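Local coordinates for protein sulfotransferase (PDB 3RNL) that probably transfers sulfo groups, as a member of the sulfotransferase family with a P-loop-type alpha/beta/alpha fold, and binds magnesium ions, at residues 60-65 / 155-160; 90-95 / 162-167; 125-130 / 134-139. All coordinates share one frame; numbering follows the deposited sequence.

Contact 1: residues 60-65 / 155-160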
loop_
_atom_site.group_PDB
_atom_site.type_symbol
_atom_site.label_atom_id
_atom_site.label_comp_id
_atom_site.label_asym_id
_atom_site.label_seq_id
_atom_site.Cartn_x
_atom_site.Cartn_y
_atom_site.Cartn_z
ATOM N N GLU A 60 2.273 -3.278 18.425
ATOM C CA GLU A 60 3.678 -3.084 18.791
ATOM C C GLU A 60 4.624 -2.940 17.589
ATOM O O GLU A 60 5.554 -2.127 17.613
ATOM C CB GLU A 60 4.148 -4.212 19.722
ATOM C CG GLU A 60 3.577 -4.151 21.148
ATOM C CD GLU A 60 2.145 -4.673 21.258
ATOM O OE1 GLU A 60 1.537 -4.525 22.340
ATOM O OE2 GLU A 60 1.629 -5.237 20.273
ATOM N N GLY A 61 4.382 -3.723 16.544
ATOM C CA GLY A 61 5.209 -3.698 15.347
ATOM C C GLY A 61 5.321 -2.334 14.691
ATOM O O GLY A 61 6.392 -1.918 14.238
HETATM N N MSE A 62 4.214 -1.605 14.626
HETATM C CA MSE A 62 4.277 -0.293 14.009
HETATM C C MSE A 62 4.986 0.706 14.920
HETATM O O MSE A 62 5.503 1.711 14.456
HETATM C CB MSE A 62 2.879 0.205 13.596
HETATM C CG MSE A 62 2.330 -0.495 12.361
HETATM SE SE MSE A 62 3.229 0.105 10.712
HETATM C CE MSE A 62 2.383 1.825 10.567
ATOM N N ASN A 63 5.001 0.444 16.225
ATOM C CA ASN A 63 5.819 1.264 17.107
ATOM C C ASN A 63 7.298 0.904 17.035
ATOM O O ASN A 63 8.164 1.770 16.982
ATOM C CB ASN A 63 5.371 1.098 18.561
ATOM C CG ASN A 63 3.995 1.698 18.831
ATOM O OD1 ASN A 63 3.636 2.732 18.271
ATOM N ND2 ASN A 63 3.224 1.042 19.689
ATOM N N LEU A 64 7.551 -0.393 17.186
ATOM C CA LEU A 64 8.883 -0.981 17.351
ATOM C C LEU A 64 9.717 -1.347 16.132
ATOM O O LEU A 64 10.952 -1.366 16.227
ATOM C CB LEU A 64 8.813 -2.163 18.318
ATOM C CG LEU A 64 8.188 -1.805 19.667
ATOM C CD1 LEU A 64 8.119 -3.029 20.576
ATOM C CD2 LEU A 64 8.983 -0.685 20.331
ATOM N N TYR A 65 9.061 -1.765 15.046
ATOM C CA TYR A 65 9.810 -2.272 13.883
ATOM C C TYR A 65 9.984 -1.235 12.790
ATOM O O TYR A 65 10.687 -1.479 11.816
ATOM C CB TYR A 65 9.149 -3.516 13.256
ATOM C CG TYR A 65 8.731 -4.592 14.236
ATOM C CD1 TYR A 65 9.332 -4.702 15.486
ATOM C CD2 TYR A 65 7.718 -5.482 13.907
ATOM C CE1 TYR A 65 8.916 -5.690 16.392
ATOM C CE2 TYR A 65 7.306 -6.459 14.790
ATOM C CZ TYR A 65 7.904 -6.557 16.024
ATOM O OH TYR A 65 7.451 -7.531 16.882
ATOM N N TYR A 155 -5.126 3.729 17.439
ATOM C CA TYR A 155 -4.791 2.396 16.954
ATOM C C TYR A 155 -4.033 2.549 15.642
ATOM O O TYR A 155 -4.112 3.584 14.987
ATOM C CB TYR A 155 -6.065 1.597 16.669
ATOM C CG TYR A 155 -6.696 0.918 17.863
ATOM C CD1 TYR A 155 -7.230 -0.363 17.742
ATOM C CD2 TYR A 155 -6.763 1.545 19.103
ATOM C CE1 TYR A 155 -7.837 -0.990 18.818
ATOM C CE2 TYR A 155 -7.355 0.914 20.190
ATOM C CZ TYR A 155 -7.882 -0.354 20.039
ATOM O OH TYR A 155 -8.484 -0.991 21.111
ATOM N N GLU A 156 -3.295 1.517 15.248
ATOM C CA GLU A 156 -2.635 1.571 13.943
ATOM C C GLU A 156 -3.644 1.468 12.788
ATOM O O GLU A 156 -4.789 1.029 12.973
ATOM C CB GLU A 156 -1.559 0.493 13.840
ATOM C CG GLU A 156 -2.099 -0.894 13.648
ATOM C CD GLU A 156 -1.332 -1.635 12.564
ATOM O OE1 GLU A 156 -0.797 -2.722 12.870
ATOM O OE2 GLU A 156 -1.267 -1.118 11.419
ATOM N N PRO A 157 -3.244 1.923 11.592
ATOM C CA PRO A 157 -4.207 2.058 10.488
ATOM C C PRO A 157 -4.746 0.740 9.941
ATOM O O PRO A 157 -5.724 0.785 9.200
ATOM C CB PRO A 157 -3.444 2.838 9.398
ATOM C CG PRO A 157 -2.201 3.328 10.045
ATOM C CD PRO A 157 -1.925 2.489 11.257
ATOM N N LEU A 158 -4.143 -0.401 10.271
ATOM C CA LEU A 158 -4.740 -1.672 9.842
ATOM C C LEU A 158 -6.185 -1.760 10.327
ATOM O O LEU A 158 -7.038 -2.376 9.680
ATOM C CB LEU A 158 -3.930 -2.871 10.351
ATOM C CG LEU A 158 -4.358 -4.258 9.835
ATOM C CD1 LEU A 158 -4.437 -4.301 8.299
ATOM C CD2 LEU A 158 -3.402 -5.328 10.350
ATOM N N TRP A 159 -6.457 -1.128 11.464
ATOM C CA TRP A 159 -7.801 -1.128 12.018
ATOM C C TRP A 159 -8.751 -0.159 11.309
ATOM O O TRP A 159 -9.960 -0.191 11.581
ATOM C CB TRP A 159 -7.783 -0.756 13.505
ATOM C CG TRP A 159 -6.964 -1.633 14.404
ATOM C CD1 TRP A 159 -5.635 -1.480 14.722
ATOM C CD2 TRP A 159 -7.434 -2.747 15.178
ATOM N NE1 TRP A 159 -5.248 -2.449 15.623
ATOM C CE2 TRP A 159 -6.331 -3.240 15.916
ATOM C CE3 TRP A 159 -8.671 -3.380 15.309
ATOM C CZ2 TRP A 159 -6.434 -4.337 16.773
ATOM C CZ3 TRP A 159 -8.777 -4.476 16.174
ATOM C CH2 TRP A 159 -7.663 -4.944 16.886
ATOM N N TYR A 160 -8.266 0.702 10.408
ATOM C CA TYR A 160 -9.216 1.709 9.959
ATOM C C TYR A 160 -9.760 1.193 8.639
ATOM O O TYR A 160 -9.291 1.558 7.553
ATOM C CB TYR A 160 -8.462 3.016 9.636
ATOM C CG TYR A 160 -7.619 3.656 10.737
ATOM C CD1 TYR A 160 -7.649 3.204 12.051
ATOM C CD2 TYR A 160 -6.790 4.730 10.435
ATOM C CE1 TYR A 160 -6.850 3.814 13.037
ATOM C CE2 TYR A 160 -6.002 5.336 11.396
ATOM C CZ TYR A 160 -6.029 4.877 12.688
ATOM O OH TYR A 160 -5.221 5.507 13.621
HETATM O O HOH W 1 1.673 -3.710 14.471
#
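Glu-156 meets Met-62, a selenomethionine of the short helix 60-64, where the loop after helix 147-152 comes up against it. The CG methylene of Met-62 lies 3.8 Å from Glu-156 OE2, and the two side chains cross at about a right angle. In Glu-156, CG stands between the backbone N and the carbonyl carbon (chi1 75°), and a bend at chi2 brings the acid back to the 3-10 turn 157-159. Its OE1 forms a salt bridge with Arg-135 and accepts from a water 3.1 Å away, which in turn takes a weak bond from the backbone N of Met-62. Pro-157 opens the turn, a first-turn position where the missing N-H of proline costs no bond of the turn, and its CD lies 4.4 Å from Met-62 CE. The long, flexible selenomethionine, bent at chi2 and chi3, can thus pack its methylene against the acid and its methyl near the proline. Next, the backbone N of Leu-158 donates to Glu-156 OE2 at 3.2 Å, standing 48° out of the carboxylate plane. A buried carboxylate against apolar carbon is costly alone; the arginine, the water and the turn N-H probably keep it ionised.

Contact 2: residues 90-95 / 162-167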
loop_
_atom_site.group_PDB
_atom_site.type_symbol
_atom_site.label_atom_id
_atom_site.label_comp_id
_atom_site.label_asym_id
_atom_site.label_seq_id
_atom_site.Cartn_x
_atom_site.Cartn_y
_atom_site.Cartn_z
ATOM N N SER A 90 6.339 0.094 1.986
ATOM C CA SER A 90 5.605 0.258 3.256
ATOM C C SER A 90 4.164 0.608 2.906
ATOM O O SER A 90 3.926 1.612 2.228
ATOM C CB SER A 90 6.220 1.404 4.080
ATOM O OG SER A 90 7.533 1.080 4.507
ATOM N N VAL A 91 3.205 -0.192 3.371
ATOM C CA VAL A 91 1.844 -0.100 2.851
ATOM C C VAL A 91 1.019 1.101 3.315
ATOM O O VAL A 91 -0.010 1.393 2.710
ATOM C CB VAL A 91 1.053 -1.391 3.103
ATOM C CG1 VAL A 91 1.726 -2.558 2.387
ATOM C CG2 VAL A 91 0.921 -1.640 4.593
ATOM N N PHE A 92 1.425 1.786 4.384
ATOM C CA PHE A 92 0.710 2.992 4.770
ATOM C C PHE A 92 1.339 4.292 4.239
ATOM O O PHE A 92 0.915 5.387 4.588
ATOM C CB PHE A 92 0.426 3.027 6.280
ATOM C CG PHE A 92 -0.425 1.873 6.739
ATOM C CD1 PHE A 92 -1.751 1.774 6.335
ATOM C CD2 PHE A 92 0.099 0.875 7.546
ATOM C CE1 PHE A 92 -2.551 0.694 6.756
ATOM C CE2 PHE A 92 -0.691 -0.198 7.959
ATOM C CZ PHE A 92 -2.017 -0.284 7.557
ATOM N N TYR A 93 2.375 4.159 3.419
ATOM C CA TYR A 93 2.897 5.334 2.716
ATOM C C TYR A 93 1.779 6.064 1.954
ATOM O O TYR A 93 1.759 7.289 1.884
ATOM C CB TYR A 93 3.983 4.894 1.739
ATOM C CG TYR A 93 5.378 4.740 2.313
ATOM C CD1 TYR A 93 5.737 5.319 3.522
ATOM C CD2 TYR A 93 6.356 4.055 1.598
ATOM C CE1 TYR A 93 7.032 5.204 4.023
ATOM C CE2 TYR A 93 7.652 3.931 2.088
ATOM C CZ TYR A 93 7.980 4.518 3.292
ATOM O OH TYR A 93 9.256 4.401 3.770
ATOM N N LEU A 94 0.845 5.312 1.385
ATOM C CA LEU A 94 -0.243 5.921 0.607
ATOM C C LEU A 94 -1.183 6.703 1.532
ATOM O O LEU A 94 -1.690 7.785 1.201
ATOM C CB LEU A 94 -1.009 4.808 -0.121
ATOM C CG LEU A 94 -2.188 5.313 -0.971
ATOM C CD1 LEU A 94 -1.714 6.267 -2.098
ATOM C CD2 LEU A 94 -2.980 4.134 -1.559
ATOM N N PHE A 95 -1.380 6.160 2.727
ATOM C CA PHE A 95 -2.373 6.684 3.657
ATOM C C PHE A 95 -1.933 7.956 4.388
ATOM O O PHE A 95 -2.727 8.886 4.546
ATOM C CB PHE A 95 -2.724 5.597 4.684
ATOM C CG PHE A 95 -3.649 6.072 5.785
ATOM C CD1 PHE A 95 -4.998 6.273 5.534
ATOM C CD2 PHE A 95 -3.166 6.314 7.066
ATOM C CE1 PHE A 95 -5.859 6.702 6.547
ATOM C CE2 PHE A 95 -4.017 6.755 8.080
ATOM C CZ PHE A 95 -5.360 6.950 7.817
ATOM N N ARG A 162 -12.574 1.797 6.914
ATOM C CA ARG A 162 -13.060 2.805 5.972
ATOM C C ARG A 162 -11.976 3.811 5.575
ATOM O O ARG A 162 -11.793 4.090 4.389
ATOM C CB ARG A 162 -14.276 3.552 6.556
ATOM C CG ARG A 162 -15.576 2.739 6.585
ATOM C CD ARG A 162 -16.673 3.497 7.377
ATOM N NE ARG A 162 -18.026 3.148 6.924
ATOM C CZ ARG A 162 -18.797 2.227 7.494
ATOM N NH1 ARG A 162 -18.354 1.550 8.543
ATOM N NH2 ARG A 162 -20.012 1.983 7.019
ATOM N N ALA A 163 -11.251 4.354 6.555
ATOM C CA ALA A 163 -10.368 5.481 6.254
ATOM C C ALA A 163 -9.294 5.087 5.241
ATOM O O ALA A 163 -8.957 5.854 4.329
ATOM C CB ALA A 163 -9.725 6.029 7.526
ATOM N N VAL A 164 -8.755 3.887 5.397
ATOM C CA VAL A 164 -7.661 3.445 4.532
ATOM C C VAL A 164 -8.143 3.144 3.105
ATOM O O VAL A 164 -7.373 3.219 2.144
ATOM C CB VAL A 164 -6.920 2.240 5.179
ATOM C CG1 VAL A 164 -6.023 1.528 4.179
ATOM C CG2 VAL A 164 -6.114 2.744 6.383
ATOM N N GLY A 165 -9.421 2.831 2.973
ATOM C CA GLY A 165 -10.006 2.537 1.674
ATOM C C GLY A 165 -10.508 3.761 0.916
ATOM O O GLY A 165 -10.956 3.616 -0.234
ATOM N N LEU A 166 -10.430 4.965 1.490
ATOM C CA LEU A 166 -10.894 6.065 0.654
ATOM C C LEU A 166 -9.652 6.551 -0.078
ATOM O O LEU A 166 -9.025 7.559 0.275
ATOM C CB LEU A 166 -11.423 7.172 1.575
ATOM C CG LEU A 166 -12.720 6.843 2.333
ATOM C CD1 LEU A 166 -12.976 7.796 3.511
ATOM C CD2 LEU A 166 -13.881 6.891 1.351
ATOM N N TYR A 167 -9.489 6.010 -1.277
ATOM C CA TYR A 167 -8.214 6.122 -1.972
ATOM C C TYR A 167 -8.049 7.447 -2.684
ATOM O O TYR A 167 -6.925 7.864 -2.946
ATOM C CB TYR A 167 -8.069 5.041 -3.038
ATOM C CG TYR A 167 -8.148 3.601 -2.570
ATOM C CD1 TYR A 167 -7.406 3.138 -1.482
ATOM C CD2 TYR A 167 -8.942 2.697 -3.257
ATOM C CE1 TYR A 167 -7.477 1.781 -1.090
ATOM C CE2 TYR A 167 -9.032 1.365 -2.872
ATOM C CZ TYR A 167 -8.291 0.914 -1.791
ATOM O OH TYR A 167 -8.382 -0.419 -1.443
#
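Phe-95 and Val-164 form the heart of this contact. The CG2 methyl of the valine sits over one face of the phenyl ring, 4.1 Å from its centroid and 24° off the normal, a CH-pi contact displaced toward the rim, where CD1 is nearest at 3.8 Å. The same methyl also reaches Phe-92, whose CE1 lies 4.1 Å from Val-164 CG2, so one branch serves two aromatic rings. Ala-163 adds the next piece: its CB is 4.0 Å from Phe-95 CE1, while its carbonyl oxygen comes to the ring edge, near the ring plane. A small methyl suits that place, since the backbone can then pass close beside the ring.

Branching at CB suits Val-164 to this place: with CG1 anti to the backbone N (chi1 165°), CG2 is left beside that N and directed at the phenylalanines. Phe-95 is likewise extended, its CG anti to its own N, which carries the ring across to the other segment. In this alpha/beta/alpha sandwich the packing joins the loop after an inner strand of the parallel sheet, 85-89, to the loop that leads into helix 167-178. A type I turn from Ser-90 to Tyr-93, closed by Tyr-93 N to Ser-90 O at 3.2 Å, brings Phe-92 round. Farther out, Glu-147 accepts from the backbone N of both Arg-162 and Ala-163, Gln-170 touches Phe-95, and Arg-122 of helix 119-132 packs on Val-164.

Contact 3: residues 125-130 / 134-139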
loop_
_atom_site.group_PDB
_atom_site.type_symbol
_atom_site.label_atom_id
_atom_site.label_comp_id
_atom_site.label_asym_id
_atom_site.label_seq_id
_atom_site.Cartn_x
_atom_site.Cartn_y
_atom_site.Cartn_z
ATOM N N SER A 125 -10.452 -7.972 4.244
ATOM C CA SER A 125 -9.129 -8.580 4.316
ATOM C C SER A 125 -8.351 -8.116 5.553
ATOM O O SER A 125 -7.667 -8.911 6.206
ATOM C CB SER A 125 -8.325 -8.274 3.049
ATOM O OG SER A 125 -7.068 -8.908 3.107
ATOM N N ALA A 126 -8.440 -6.826 5.865
ATOM C CA ALA A 126 -7.784 -6.295 7.060
ATOM C C ALA A 126 -8.383 -6.936 8.310
ATOM O O ALA A 126 -7.660 -7.328 9.226
ATOM C CB ALA A 126 -7.919 -4.787 7.127
ATOM N N TYR A 127 -9.707 -7.055 8.328
ATOM C CA TYR A 127 -10.401 -7.705 9.435
ATOM C C TYR A 127 -9.898 -9.141 9.623
ATOM O O TYR A 127 -9.531 -9.540 10.734
ATOM C CB TYR A 127 -11.914 -7.707 9.191
ATOM C CG TYR A 127 -12.662 -8.573 10.185
ATOM C CD1 TYR A 127 -12.799 -8.177 11.507
ATOM C CD2 TYR A 127 -13.218 -9.781 9.798
ATOM C CE1 TYR A 127 -13.484 -8.981 12.435
ATOM C CE2 TYR A 127 -13.896 -10.588 10.710
ATOM C CZ TYR A 127 -14.024 -10.179 12.021
ATOM O OH TYR A 127 -14.692 -10.984 12.926
HETATM N N MSE A 128 -9.889 -9.911 8.538
HETATM C CA MSE A 128 -9.445 -11.305 8.605
HETATM C C MSE A 128 -8.015 -11.414 9.119
HETATM O O MSE A 128 -7.680 -12.342 9.861
HETATM C CB MSE A 128 -9.582 -11.990 7.242
HETATM C CG MSE A 128 -11.028 -12.180 6.821
HETATM SE SE MSE A 128 -11.224 -13.323 5.243
HETATM C CE MSE A 128 -10.738 -12.020 3.874
ATOM N N HIS A 129 -7.179 -10.463 8.719
ATOM C CA HIS A 129 -5.780 -10.413 9.162
ATOM C C HIS A 129 -5.724 -10.218 10.678
ATOM O O HIS A 129 -5.008 -10.943 11.378
ATOM C CB HIS A 129 -5.060 -9.272 8.435
ATOM C CG HIS A 129 -3.637 -9.054 8.861
ATOM N ND1 HIS A 129 -2.654 -8.656 7.978
ATOM C CD2 HIS A 129 -3.038 -9.126 10.075
ATOM C CE1 HIS A 129 -1.509 -8.522 8.622
ATOM N NE2 HIS A 129 -1.713 -8.798 9.897
ATOM N N LEU A 130 -6.491 -9.249 11.180
ATOM C CA LEU A 130 -6.540 -8.968 12.616
ATOM C C LEU A 130 -7.086 -10.149 13.411
ATOM O O LEU A 130 -6.606 -10.432 14.510
ATOM C CB LEU A 130 -7.370 -7.706 12.896
ATOM C CG LEU A 130 -6.742 -6.409 12.363
ATOM C CD1 LEU A 130 -7.800 -5.291 12.257
ATOM C CD2 LEU A 130 -5.583 -5.998 13.256
ATOM N N GLU A 134 -5.117 -12.902 16.155
ATOM C CA GLU A 134 -5.708 -12.903 17.495
ATOM C C GLU A 134 -5.706 -11.515 18.136
ATOM O O GLU A 134 -5.692 -11.372 19.354
ATOM C CB GLU A 134 -5.021 -13.945 18.382
ATOM C CG GLU A 134 -5.085 -15.342 17.780
ATOM C CD GLU A 134 -4.748 -16.433 18.772
ATOM O OE1 GLU A 134 -3.560 -16.572 19.126
ATOM O OE2 GLU A 134 -5.677 -17.153 19.197
ATOM N N ARG A 135 -5.686 -10.488 17.294
ATOM C CA ARG A 135 -5.840 -9.111 17.749
ATOM C C ARG A 135 -7.300 -8.677 17.912
ATOM O O ARG A 135 -7.634 -7.895 18.801
ATOM C CB ARG A 135 -5.069 -8.185 16.808
ATOM C CG ARG A 135 -3.583 -8.531 16.819
ATOM C CD ARG A 135 -2.819 -7.932 15.654
ATOM N NE ARG A 135 -2.745 -6.479 15.716
ATOM C CZ ARG A 135 -2.191 -5.729 14.761
ATOM N NH1 ARG A 135 -1.659 -6.305 13.690
ATOM N NH2 ARG A 135 -2.152 -4.407 14.881
ATOM N N GLU A 136 -8.147 -9.162 17.009
ATOM C CA GLU A 136 -9.578 -8.840 17.014
ATOM C C GLU A 136 -10.400 -10.094 17.292
ATOM O O GLU A 136 -10.216 -11.111 16.619
ATOM C CB GLU A 136 -9.981 -8.253 15.660
ATOM C CG GLU A 136 -11.478 -7.947 15.530
ATOM C CD GLU A 136 -11.967 -6.961 16.590
ATOM O OE1 GLU A 136 -12.114 -7.359 17.767
ATOM O OE2 GLU A 136 -12.197 -5.783 16.251
ATOM N N THR A 137 -11.201 -10.082 18.357
ATOM C CA THR A 137 -12.143 -11.172 18.589
ATOM C C THR A 137 -13.606 -10.882 18.223
ATOM O O THR A 137 -14.442 -11.779 18.259
ATOM C CB THR A 137 -12.108 -11.592 20.064
ATOM O OG1 THR A 137 -12.385 -10.443 20.875
ATOM C CG2 THR A 137 -10.735 -12.145 20.421
ATOM N N LEU A 138 -13.898 -9.635 17.877
ATOM C CA LEU A 138 -15.264 -9.208 17.547
ATOM C C LEU A 138 -15.665 -9.638 16.142
ATOM O O LEU A 138 -14.812 -9.942 15.314
ATOM C CB LEU A 138 -15.428 -7.692 17.689
ATOM C CG LEU A 138 -15.160 -7.102 19.079
ATOM C CD1 LEU A 138 -15.115 -5.581 18.996
ATOM C CD2 LEU A 138 -16.202 -7.559 20.075
ATOM N N SER A 139 -16.968 -9.639 15.878
ATOM C CA SER A 139 -17.458 -9.816 14.520
ATOM C C SER A 139 -17.021 -8.628 13.663
ATOM O O SER A 139 -16.661 -7.570 14.181
ATOM C CB SER A 139 -18.980 -9.891 14.511
ATOM O OG SER A 139 -19.544 -8.635 14.869
HETATM O O HOH W 2 -0.692 -8.906 13.044
#
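Leu-130 and Glu-136 pack closely where helix 119-132 ends and the chain turns off across its end, their CB atoms 3.8 Å apart. The carbonyl oxygen of Leu-130 is gripped twice. The backbone N of Arg-135 approaches it at 2.9 Å, nearly in line with the C=O bond. The backbone N of Glu-136 lies 3.2 Å from Leu-130 O, above the carbonyl plane. Leucine fits here because one of its branches, CD2, also serves the arginine, resting over the centre of one guanidinium face, 3.7 Å from Arg-135 CZ.

Between these residues the helix is closed by a Schellman motif, with Glu-134 at positive phi as the first residue to leave helical geometry. The chain then runs to Ser-139, the N-cap of helix 140-145, making this the link between two successive helices. Tyr-127 spans it: with CG anti to its backbone N (chi1 170°), the ring reaches out far enough for OH to donate to Leu-138 O, 2.6 Å away, in the carbonyl plane and on a lone pair. Its CE1 also lies 3.8 Å from Glu-136 CG. A phenylalanine here would probably keep much of the ring packing but leave the Leu-138 carbonyl without this donor, allowing the link more freedom to shift. Glu-136 turns its acid back to its own segment, OE1 taking the N of Leu-138 at 2.9 Å, while OE2 is held by Ser-143 and Arg-150.

The looser side is exposed Glu-134, whose side chain starts away from the helix, and the place where one water bridges His-129 and Arg-135. The bond to His-129 NE2 is weak, but the water accepts from Arg-135 NH1 at 2.8 Å, and the arginine itself is held, its NH2 also paired with Asp-59.

In the fold
Contact 1 is buried, although it lies farther from the chain's centre than contact 2, which is partly buried; contact 3 is the most peripheral and includes an exposed residue. Contacts 1 and 2 both use the loop between helices 147-152 and 167-178, and they touch where Pro-157 and Glu-156 pack on Phe-92. Contact 3 instead joins helix 119-132 to its own following loop; Trp-159 of contact 1 packs on its Arg-135 and Glu-136. The chemistry changes accordingly: aromatic and methyl packing in contact 2, a carboxylate beside apolar carbon in contact 1, and in contact 3 backbone capping with a tyrosine hydroxyl bond and leucine packed on a guanidinium.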